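PDB 2ZTS: KaiC domain-containing protein from Pyrococcus horikoshii, which probably binds ATP as a KaiC-like member of the P-loop NTPase family, and holds ADP between neighbouring subunits of a six-chain assembly, with magnesium also bound. Local coordinates for residues L205-L219 with H228-N240. Residues are numbered along the deposited sequence; the frame is centred on the assembly and turned at random.
Sequences LDLQEKNIELKRYVL and HSMKKYPFEIGPN. With ADP (adenosine-5'-diphosphate), chain H; ADP (adenosine-5'-diphosphate), chain D.
Arg216 meets apolar partners at two levels: its CB sits 3.8 Å from the centroid of the Phe235 ring and 6° off the ring normal, a CH-pi contact, and Ile237 CD1 lies over the centre of its guanidinium. Arg216 is on strand 214-223, Phe235 and Ile237 on strand 233-238, an antiparallel hairpin within the mixed sheet of this KaiC-like P-loop fold. Val218 N to Tyr233 O and Tyr233 N to Val218 O are both 2.9 Å, each donor in the carbonyl plane. Phe235 is turned with CG between its backbone N and carbonyl carbon (chi1 79°), which places the ring face against Arg216 CB and brings CE2 to 3.9 Å from Leu205 CD2. Beside Tyr217, Lys232 CE passes 3.6 Å from Tyr217 CB, and Lys232 NZ makes a weak salt bridge of 3.4 Å to Asp206 OD2. In the ADP pocket, the extended Arg216 chain carries NH1 to the Gly40 carbonyl and NH2 to 3.1 Å from O2' of the chain H ADP. Replacing Arg216 by alanine would probably leave that carbonyl without this donor and Ile237 CD1 without the guanidinium it lies over. One water accepts from both Arg216 NE, at 3.2 Å, and Ile237 N, lying in the guanidinium plane at its edge.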
loop_
_atom_site.group_PDB
_atom_site.type_symbol
_atom_site.label_atom_id
_atom_site.label_comp_id
_atom_site.label_asym_id
_atom_site.label_seq_id
_atom_site.Cartn_x
_atom_site.Cartn_y
_atom_site.Cartn_z
ATOM N N LEU C 205 7.966 22.854 2.118
ATOM C CA LEU C 205 9.343 22.870 2.516
ATOM C C LEU C 205 9.850 21.467 2.369
ATOM O O LEU C 205 9.210 20.537 2.818
ATOM C CB LEU C 205 9.456 23.264 3.977
ATOM C CG LEU C 205 8.930 24.625 4.423
ATOM C CD1 LEU C 205 9.465 25.023 5.774
ATOM C CD2 LEU C 205 9.234 25.709 3.428
ATOM N N ASP C 206 11.013 21.315 1.776
ATOM C CA ASP C 206 11.561 20.000 1.457
ATOM C C ASP C 206 13.083 20.002 1.656
ATOM O O ASP C 206 13.711 21.072 1.782
ATOM C CB ASP C 206 11.276 19.650 -0.007
ATOM C CG ASP C 206 11.108 18.149 -0.231
ATOM O OD1 ASP C 206 11.275 17.358 0.748
ATOM O OD2 ASP C 206 10.807 17.686 -1.369
ATOM N N LEU C 207 13.627 18.783 1.734
ATOM C CA LEU C 207 15.057 18.503 1.710
ATOM C C LEU C 207 15.272 17.551 0.576
ATOM O O LEU C 207 14.755 16.422 0.634
ATOM C CB LEU C 207 15.458 17.787 2.979
ATOM C CG LEU C 207 15.397 18.558 4.262
ATOM C CD1 LEU C 207 15.586 17.635 5.452
ATOM C CD2 LEU C 207 16.445 19.621 4.248
ATOM N N GLN C 208 16.000 17.993 -0.450
ATOM C CA GLN C 208 16.316 17.140 -1.588
ATOM C C GLN C 208 17.669 16.450 -1.416
ATOM O O GLN C 208 18.558 16.976 -0.776
ATOM C CB GLN C 208 16.328 17.935 -2.899
ATOM C CG GLN C 208 15.030 17.795 -3.718
ATOM C CD GLN C 208 15.193 18.260 -5.159
ATOM O OE1 GLN C 208 16.086 17.753 -5.885
ATOM N NE2 GLN C 208 14.344 19.215 -5.590
ATOM N N GLU C 209 17.809 15.282 -2.035
ATOM C CA GLU C 209 18.990 14.433 -1.851
ATOM C C GLU C 209 19.918 14.680 -3.032
ATOM O O GLU C 209 19.576 14.301 -4.135
ATOM C CB GLU C 209 18.567 12.936 -1.773
ATOM C CG GLU C 209 18.253 12.402 -0.356
ATOM C CD GLU C 209 18.175 10.865 -0.252
ATOM O OE1 GLU C 209 19.012 10.154 -0.860
ATOM O OE2 GLU C 209 17.271 10.356 0.454
ATOM N N LYS C 210 21.056 15.335 -2.809
ATOM C CA LYS C 210 22.033 15.577 -3.874
ATOM C C LYS C 210 23.424 15.895 -3.290
ATOM O O LYS C 210 23.621 17.004 -2.792
ATOM C CB LYS C 210 21.579 16.750 -4.813
ATOM C CG LYS C 210 21.396 16.368 -6.340
ATOM C CD LYS C 210 20.790 17.494 -7.311
ATOM C CE LYS C 210 19.798 18.527 -6.661
ATOM N NZ LYS C 210 18.533 17.976 -6.026
ATOM N N ASN C 211 24.417 14.997 -3.315
ATOM C CA ASN C 211 24.342 13.564 -3.621
ATOM C C ASN C 211 24.686 12.737 -2.351
ATOM O O ASN C 211 24.259 11.585 -2.222
ATOM C CB ASN C 211 25.285 13.190 -4.789
ATOM C CG ASN C 211 26.406 14.240 -5.047
ATOM O OD1 ASN C 211 26.666 14.624 -6.209
ATOM N ND2 ASN C 211 27.084 14.681 -3.971
ATOM N N ILE C 212 25.499 13.332 -1.455
ATOM C CA ILE C 212 25.594 12.944 -0.042
ATOM C C ILE C 212 25.117 14.072 0.864
ATOM O O ILE C 212 25.356 13.985 2.071
ATOM C CB ILE C 212 27.065 12.561 0.377
ATOM C CG1 ILE C 212 28.007 13.780 0.271
ATOM C CG2 ILE C 212 27.607 11.348 -0.446
ATOM C CD1 ILE C 212 29.350 13.635 1.031
ATOM N N GLU C 213 24.485 15.112 0.269
ATOM C CA GLU C 213 24.028 16.350 0.963
ATOM C C GLU C 213 22.517 16.668 0.752
ATOM O O GLU C 213 22.013 16.648 -0.390
ATOM C CB GLU C 213 24.849 17.583 0.504
ATOM C CG GLU C 213 24.273 18.918 0.997
ATOM C CD GLU C 213 25.314 19.915 1.477
ATOM O OE1 GLU C 213 26.440 19.922 0.925
ATOM O OE2 GLU C 213 24.999 20.707 2.403
ATOM N N LEU C 214 21.804 16.977 1.845
ATOM C CA LEU C 214 20.398 17.409 1.759
ATOM C C LEU C 214 20.311 18.943 1.703
ATOM O O LEU C 214 20.716 19.594 2.626
ATOM C CB LEU C 214 19.612 16.893 2.974
ATOM C CG LEU C 214 19.436 15.387 3.313
ATOM C CD1 LEU C 214 19.051 15.293 4.799
ATOM C CD2 LEU C 214 18.375 14.633 2.438
ATOM N N LYS C 215 19.814 19.549 0.638
ATOM C CA LYS C 215 19.680 21.032 0.620
ATOM C C LYS C 215 18.195 21.395 0.760
ATOM O O LYS C 215 17.309 20.654 0.359
ATOM C CB LYS C 215 20.275 21.647 -0.661
ATOM C CG LYS C 215 20.071 23.268 -0.827
ATOM C CD LYS C 215 21.402 24.040 -1.098
ATOM C CE LYS C 215 21.829 24.158 -2.621
ATOM N NZ LYS C 215 20.688 24.363 -3.595
ATOM N N ARG C 216 17.923 22.543 1.347
ATOM C CA ARG C 216 16.541 22.939 1.605
ATOM C C ARG C 216 15.928 23.684 0.434
ATOM O O ARG C 216 16.561 24.553 -0.174
ATOM C CB ARG C 216 16.472 23.801 2.837
ATOM C CG ARG C 216 17.159 23.218 4.032
ATOM C CD ARG C 216 16.862 24.095 5.210
ATOM N NE ARG C 216 17.485 23.676 6.428
ATOM C CZ ARG C 216 17.034 22.685 7.197
ATOM N NH1 ARG C 216 15.929 22.016 6.866
ATOM N NH2 ARG C 216 17.680 22.398 8.311
ATOM N N TYR C 217 14.701 23.317 0.122
ATOM C CA TYR C 217 13.945 23.945 -0.943
ATOM C C TYR C 217 12.565 24.378 -0.422
ATOM O O TYR C 217 11.994 23.735 0.405
ATOM C CB TYR C 217 13.834 22.991 -2.147
ATOM C CG TYR C 217 15.157 22.722 -2.843
ATOM C CD1 TYR C 217 15.748 23.665 -3.710
ATOM C CD2 TYR C 217 15.830 21.500 -2.651
ATOM C CE1 TYR C 217 17.001 23.385 -4.369
ATOM C CE2 TYR C 217 17.082 21.217 -3.301
ATOM C CZ TYR C 217 17.658 22.158 -4.140
ATOM O OH TYR C 217 18.879 21.829 -4.729
ATOM N N VAL C 218 12.077 25.513 -0.902
ATOM C CA VAL C 218 10.666 25.926 -0.765
ATOM C C VAL C 218 9.995 26.008 -2.126
ATOM O O VAL C 218 10.605 26.402 -3.126
ATOM C CB VAL C 218 10.534 27.259 0.004
ATOM C CG1 VAL C 218 11.323 28.384 -0.692
ATOM C CG2 VAL C 218 9.118 27.674 0.135
ATOM N N LEU C 219 8.726 25.628 -2.165
ATOM C CA LEU C 219 7.924 25.741 -3.366
ATOM C C LEU C 219 6.532 26.256 -2.965
ATOM O O LEU C 219 5.937 25.809 -1.960
ATOM C CB LEU C 219 7.846 24.384 -3.972
ATOM C CG LEU C 219 6.966 24.028 -5.139
ATOM C CD1 LEU C 219 7.444 24.695 -6.363
ATOM C CD2 LEU C 219 7.070 22.515 -5.292
ATOM N N HIS C 228 1.809 33.498 -8.415
ATOM C CA HIS C 228 3.049 33.133 -7.661
ATOM C C HIS C 228 3.980 32.348 -8.549
ATOM O O HIS C 228 3.546 31.640 -9.413
ATOM C CB HIS C 228 2.785 32.283 -6.372
ATOM C CG HIS C 228 2.001 31.020 -6.611
ATOM N ND1 HIS C 228 2.223 30.189 -7.673
ATOM C CD2 HIS C 228 0.995 30.450 -5.914
ATOM C CE1 HIS C 228 1.367 29.180 -7.641
ATOM N NE2 HIS C 228 0.603 29.321 -6.586
ATOM N N SER C 229 5.269 32.434 -8.269
ATOM C CA SER C 229 6.269 31.615 -8.937
ATOM C C SER C 229 5.936 30.133 -8.662
ATOM O O SER C 229 5.462 29.793 -7.589
ATOM C CB SER C 229 7.638 31.989 -8.376
ATOM O OG SER C 229 8.643 31.146 -8.872
HETATM N N MSE C 230 6.196 29.280 -9.640
HETATM C CA MSE C 230 5.951 27.846 -9.553
HETATM C C MSE C 230 7.254 27.037 -9.473
HETATM O O MSE C 230 7.192 25.826 -9.512
HETATM C CB MSE C 230 5.208 27.369 -10.818
HETATM C CG MSE C 230 3.947 28.128 -11.225
HETATM SE SE MSE C 230 2.247 27.288 -10.514
HETATM C CE MSE C 230 2.719 25.503 -9.678
ATOM N N LYS C 231 8.400 27.705 -9.374
ATOM C CA LYS C 231 9.723 27.079 -9.256
ATOM C C LYS C 231 10.102 26.701 -7.823
ATOM O O LYS C 231 9.604 27.305 -6.891
ATOM C CB LYS C 231 10.802 28.056 -9.732
ATOM C CG LYS C 231 10.623 28.559 -11.182
ATOM C CD LYS C 231 11.792 29.339 -11.673
ATOM C CE LYS C 231 11.313 30.705 -12.209
ATOM N NZ LYS C 231 12.236 31.211 -13.289
ATOM N N LYS C 232 11.021 25.735 -7.691
ATOM C CA LYS C 232 11.651 25.361 -6.428
ATOM C C LYS C 232 12.728 26.403 -6.157
ATOM O O LYS C 232 13.475 26.723 -7.058
ATOM C CB LYS C 232 12.361 23.979 -6.531
ATOM C CG LYS C 232 11.498 22.713 -6.310
ATOM C CD LYS C 232 12.315 21.538 -5.686
ATOM C CE LYS C 232 11.741 21.057 -4.281
ATOM N NZ LYS C 232 12.309 19.730 -3.694
ATOM N N TYR C 233 12.838 26.880 -4.912
ATOM C CA TYR C 233 13.827 27.899 -4.542
ATOM C C TYR C 233 14.699 27.362 -3.424
ATOM O O TYR C 233 14.147 26.941 -2.436
ATOM C CB TYR C 233 13.149 29.224 -4.088
ATOM C CG TYR C 233 12.513 29.994 -5.218
ATOM C CD1 TYR C 233 13.187 31.057 -5.869
ATOM C CD2 TYR C 233 11.270 29.634 -5.692
ATOM C CE1 TYR C 233 12.595 31.734 -6.951
ATOM C CE2 TYR C 233 10.686 30.286 -6.737
ATOM C CZ TYR C 233 11.359 31.341 -7.373
ATOM O OH TYR C 233 10.756 31.968 -8.425
ATOM N N PRO C 234 16.031 27.416 -3.511
ATOM C CA PRO C 234 16.879 27.039 -2.361
ATOM C C PRO C 234 16.685 27.917 -1.142
ATOM O O PRO C 234 16.432 29.140 -1.277
ATOM C CB PRO C 234 18.320 27.262 -2.881
ATOM C CG PRO C 234 18.188 28.174 -4.029
ATOM C CD PRO C 234 16.847 27.851 -4.667
ATOM N N PHE C 235 16.818 27.347 0.058
ATOM C CA PHE C 235 16.890 28.214 1.230
ATOM C C PHE C 235 17.769 27.728 2.328
ATOM O O PHE C 235 18.153 26.570 2.398
ATOM C CB PHE C 235 15.484 28.621 1.760
ATOM C CG PHE C 235 14.754 27.558 2.612
ATOM C CD1 PHE C 235 14.887 27.531 3.991
ATOM C CD2 PHE C 235 13.835 26.708 2.039
ATOM C CE1 PHE C 235 14.163 26.630 4.787
ATOM C CE2 PHE C 235 13.089 25.785 2.800
ATOM C CZ PHE C 235 13.254 25.731 4.178
ATOM N N GLU C 236 18.075 28.656 3.214
ATOM C CA GLU C 236 18.862 28.330 4.363
ATOM C C GLU C 236 18.181 28.804 5.610
ATOM O O GLU C 236 17.527 29.838 5.612
ATOM C CB GLU C 236 20.227 29.011 4.285
ATOM C CG GLU C 236 21.295 28.166 3.611
ATOM C CD GLU C 236 22.665 28.827 3.749
ATOM O OE1 GLU C 236 23.703 28.085 3.896
ATOM O OE2 GLU C 236 22.659 30.109 3.741
ATOM N N ILE C 237 18.416 28.035 6.668
ATOM C CA ILE C 237 18.156 28.440 8.037
ATOM C C ILE C 237 19.454 28.934 8.634
ATOM O O ILE C 237 20.326 28.152 9.006
ATOM C CB ILE C 237 17.627 27.232 8.857
ATOM C CG1 ILE C 237 16.426 26.633 8.137
ATOM C CG2 ILE C 237 17.278 27.676 10.300
ATOM C CD1 ILE C 237 15.639 25.548 8.978
ATOM N N GLY C 238 19.553 30.246 8.750
ATOM C CA GLY C 238 20.783 30.913 9.167
ATOM C C GLY C 238 20.707 31.416 10.597
ATOM O O GLY C 238 19.672 31.227 11.264
ATOM N N PRO C 239 21.778 32.074 11.071
ATOM C CA PRO C 239 21.786 32.645 12.429
ATOM C C PRO C 239 20.729 33.691 12.641
ATOM O O PRO C 239 20.428 33.944 13.797
ATOM C CB PRO C 239 23.189 33.271 12.572
ATOM C CG PRO C 239 23.666 33.491 11.165
ATOM C CD PRO C 239 23.036 32.357 10.343
ATOM N N ASN C 240 20.172 34.286 11.590
ATOM C CA ASN C 240 19.013 35.156 11.739
ATOM C C ASN C 240 17.764 34.580 11.089
ATOM O O ASN C 240 16.942 35.304 10.666
ATOM C CB ASN C 240 19.325 36.605 11.243
ATOM C CG ASN C 240 20.523 37.229 11.971
ATOM O OD1 ASN C 240 21.614 37.296 11.412
ATOM N ND2 ASN C 240 20.343 37.622 13.242
HETATM P PB ADP H . 10.150 21.310 11.598
HETATM O O1B ADP H . 9.832 21.293 10.165
HETATM O O2B ADP H . 10.343 19.903 12.178
HETATM O O3B ADP H . 9.103 22.110 12.454
HETATM P PA ADP H . 12.154 23.236 12.520
HETATM O O1A ADP H . 11.584 24.626 12.158
HETATM O O2A ADP H . 11.986 22.882 13.979
HETATM O O3A ADP H . 11.596 22.057 11.551
HETATM O "O5'" ADP H . 13.665 23.284 12.032
HETATM C "C5'" ADP H . 14.741 23.116 12.898
HETATM C "C4'" ADP H . 16.050 23.132 12.145
HETATM O "O4'" ADP H . 16.600 24.409 11.917
HETATM C "C3'" ADP H . 17.083 22.323 12.903
HETATM O "O3'" ADP H . 16.807 20.942 12.659
HETATM C "C2'" ADP H . 18.380 22.899 12.371
HETATM O "O2'" ADP H . 18.772 22.299 11.187
HETATM C "C1'" ADP H . 18.025 24.355 12.047
HETATM N N9 ADP H . 18.364 25.292 13.129
HETATM C C8 ADP H . 17.770 25.368 14.383
HETATM N N7 ADP H . 18.332 26.384 15.073
HETATM C C5 ADP H . 19.312 26.919 14.293
HETATM C C6 ADP H . 20.205 27.971 14.483
HETATM N N6 ADP H . 20.039 28.841 15.490
HETATM N N1 ADP H . 21.078 28.306 13.446
HETATM C C2 ADP H . 21.061 27.607 12.249
HETATM N N3 ADP H . 20.155 26.558 12.055
HETATM C C4 ADP H . 19.317 26.240 13.062
HETATM P PB ADP D . -7.627 24.099 -7.235
HETATM O O1B ADP D . -7.440 22.840 -8.033
HETATM O O2B ADP D . -6.993 23.946 -5.853
HETATM O O3B ADP D . -9.104 24.257 -7.007
HETATM P PA ADP D . -7.455 26.816 -8.067
HETATM O O1A ADP D . -8.418 26.888 -9.223
HETATM O O2A ADP D . -7.997 27.080 -6.685
HETATM O O3A ADP D . -6.839 25.286 -7.964
HETATM O "O5'" ADP D . -6.194 27.633 -8.577
HETATM C "C5'" ADP D . -5.647 28.649 -7.806
HETATM C "C4'" ADP D . -4.319 28.981 -8.432
HETATM O "O4'" ADP D . -4.474 29.817 -9.557
HETATM C "C3'" ADP D . -3.401 29.665 -7.439
HETATM O "O3'" ADP D . -2.706 28.673 -6.769
HETATM C "C2'" ADP D . -2.545 30.475 -8.354
HETATM O "O2'" ADP D . -1.445 29.781 -8.830
HETATM C "C1'" ADP D . -3.441 30.775 -9.543
HETATM N N9 ADP D . -4.025 32.107 -9.373
HETATM C C8 ADP D . -4.993 32.482 -8.461
HETATM N N7 ADP D . -5.265 33.799 -8.650
HETATM C C5 ADP D . -4.469 34.243 -9.645
HETATM C C6 ADP D . -4.364 35.504 -10.207
HETATM N N6 ADP D . -5.333 36.378 -9.942
HETATM N N1 ADP D . -3.482 35.661 -11.253
HETATM C C2 ADP D . -2.708 34.578 -11.708
HETATM N N3 ADP D . -2.812 33.310 -11.125
HETATM C C4 ADP D . -3.689 33.181 -10.117
HETATM O O HOH W 1 20.009 25.534 6.081
#